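PDB 2J0X: lysine-sensitive aspartokinase 3 from Escherichia coli, which catalyses the ATP-dependent phosphorylation of L-aspartate to 4-phospho-L-aspartate, the first step towards lysine, and is inhibited allosterically by lysine. Local coordinates for the interface of chains A and B. Coordinates in Å, arbitrary orientation; residue numbers count along the deposited sequence, not the author numbering. Chains: chain A/B, Lysine-sensitive aspartokinase 3.

The interface of chains A and B. Residues chain A 319-320; chain B 255-256, 260, 338, 354, 356-357.
A:His320 of one subunit lays its imidazole against B:Thr356 of the other, in the homodimer interface of an aspartokinase, where an ACT-domain loop of chain A enters between the ACT and kinase-family regions of chain B. The loop follows the 3-10 helix 316-318, whose last residue, A:Met318, contributes to the lysine site. The methyl B:Thr356 CG2 sits over one face of the imidazole, 3.4 Å from the ring centroid, a CH-pi contact; a beta-branched residue suits the place because it offers a methyl on a short, stiff stem. The other face is covered from within chain A by A:Leu319 CD2, so the ring lies between two methyl groups, each set towards its rim, which should limit its rotation. With its CG anti to the carbonyl carbon (chi1 -46°), A:His320 directs its NE2 end towards helix 252-258, where B:Gly255, having no side chain, allows the backbone to come near, its C 3.9 Å from NE2.

The CD2 edge of A:His320 is turned to B:His260 in an off-centre edge-to-face pair, CD2 nearing the second ring at its ND1 rim; the planes are 78° apart and the centroids separated by 5.5 Å. B:His260 CE1 lies 3.3 Å from A:Leu319 CB, while A:Leu319 O meets the edge of the B:His260 ring in plane.

On the backbone side, B:Asp354, ending strand 348-354, brings OD2 to 3.2 Å from A:His320 CA, and its OD1 lies at the edge of the imidazole. Two bonds within chain B restrain this carboxylate: B:Gly357 N donates to OD1 at 2.7 Å, and B:Ser338 OG, from the lysine-site strand 338-344, donates to OD2 at 3.0 Å. Both donors approach from outside the carboxylate plane. B:Gly357, lacking a side chain, lets its CA pack 3.7 Å from A:His320 CB. Replacing B:Asp354 with an alanine would probably leave B:Gly357 N and B:Ser338 OG without this acceptor and strip the carboxylate from the imidazole edge, so that the turn bearing B:Thr356 could move against the ring.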
loop_
_atom_site.group_PDB
_atom_site.type_symbol
_atom_site.label_atom_id
_atom_site.label_comp_id
_atom_site.label_asym_id
_atom_site.label_seq_id
_atom_site.Cartn_x
_atom_site.Cartn_y
_atom_site.Cartn_z
ATOM N N LEU A 319 8.481 2.891 9.997
ATOM C CA LEU A 319 8.968 1.740 10.746
ATOM C C LEU A 319 8.178 1.495 12.026
ATOM O O LEU A 319 8.268 2.278 12.963
ATOM C CB LEU A 319 10.437 1.948 11.108
ATOM C CG LEU A 319 11.443 0.872 10.691
ATOM C CD1 LEU A 319 12.781 1.170 11.338
ATOM C CD2 LEU A 319 10.962 -0.493 11.117
ATOM N N HIS A 320 7.417 0.405 12.069
ATOM C CA HIS A 320 6.632 0.062 13.258
ATOM C C HIS A 320 5.440 0.978 13.503
ATOM O O HIS A 320 4.750 0.847 14.522
ATOM C CB HIS A 320 7.505 0.084 14.512
ATOM C CG HIS A 320 8.818 -0.609 14.348
ATOM N ND1 HIS A 320 8.931 -1.874 13.813
ATOM C CD2 HIS A 320 10.074 -0.223 14.672
ATOM C CE1 HIS A 320 10.198 -2.238 13.813
ATOM N NE2 HIS A 320 10.913 -1.254 14.329
ATOM N N GLY B 255 16.060 -2.479 13.958
ATOM C CA GLY B 255 14.940 -1.785 14.562
ATOM C C GLY B 255 14.296 -2.617 15.652
ATOM O O GLY B 255 13.940 -2.111 16.725
ATOM N N ALA B 256 14.144 -3.907 15.367
ATOM C CA ALA B 256 13.545 -4.831 16.305
ATOM C C ALA B 256 14.326 -4.783 17.611
ATOM O O ALA B 256 13.905 -4.134 18.568
ATOM C CB ALA B 256 13.564 -6.231 15.724
ATOM N N HIS B 260 15.509 2.321 17.236
ATOM C CA HIS B 260 14.903 2.907 16.050
ATOM C C HIS B 260 15.757 3.977 15.349
ATOM O O HIS B 260 16.170 4.980 15.938
ATOM C CB HIS B 260 13.534 3.453 16.408
ATOM C CG HIS B 260 12.658 3.698 15.222
ATOM N ND1 HIS B 260 11.435 3.082 15.064
ATOM C CD2 HIS B 260 12.815 4.510 14.149
ATOM C CE1 HIS B 260 10.873 3.506 13.946
ATOM N NE2 HIS B 260 11.689 4.374 13.373
ATOM N N SER B 338 0.401 -2.906 12.050
ATOM C CA SER B 338 1.370 -2.202 11.245
ATOM C C SER B 338 1.737 -3.156 10.120
ATOM O O SER B 338 2.036 -4.330 10.355
ATOM C CB SER B 338 2.601 -1.841 12.074
ATOM O OG SER B 338 3.585 -1.233 11.262
ATOM N N ASP B 354 3.554 -6.396 10.594
ATOM C CA ASP B 354 4.708 -5.865 11.306
ATOM C C ASP B 354 4.460 -6.226 12.766
ATOM O O ASP B 354 3.723 -5.527 13.463
ATOM C CB ASP B 354 4.736 -4.343 11.122
ATOM C CG ASP B 354 5.820 -3.661 11.928
ATOM O OD1 ASP B 354 6.229 -4.199 12.978
ATOM O OD2 ASP B 354 6.249 -2.561 11.518
ATOM N N THR B 356 6.437 -6.086 15.362
ATOM C CA THR B 356 7.003 -5.108 16.278
ATOM C C THR B 356 6.120 -3.877 16.493
ATOM O O THR B 356 5.929 -3.440 17.621
ATOM C CB THR B 356 8.408 -4.661 15.794
ATOM O OG1 THR B 356 9.327 -5.756 15.918
ATOM C CG2 THR B 356 8.913 -3.484 16.608
ATOM N N GLY B 357 5.566 -3.322 15.424
ATOM C CA GLY B 357 4.738 -2.141 15.590
ATOM C C GLY B 357 3.237 -2.346 15.718
ATOM O O GLY B 357 2.475 -1.390 15.576
#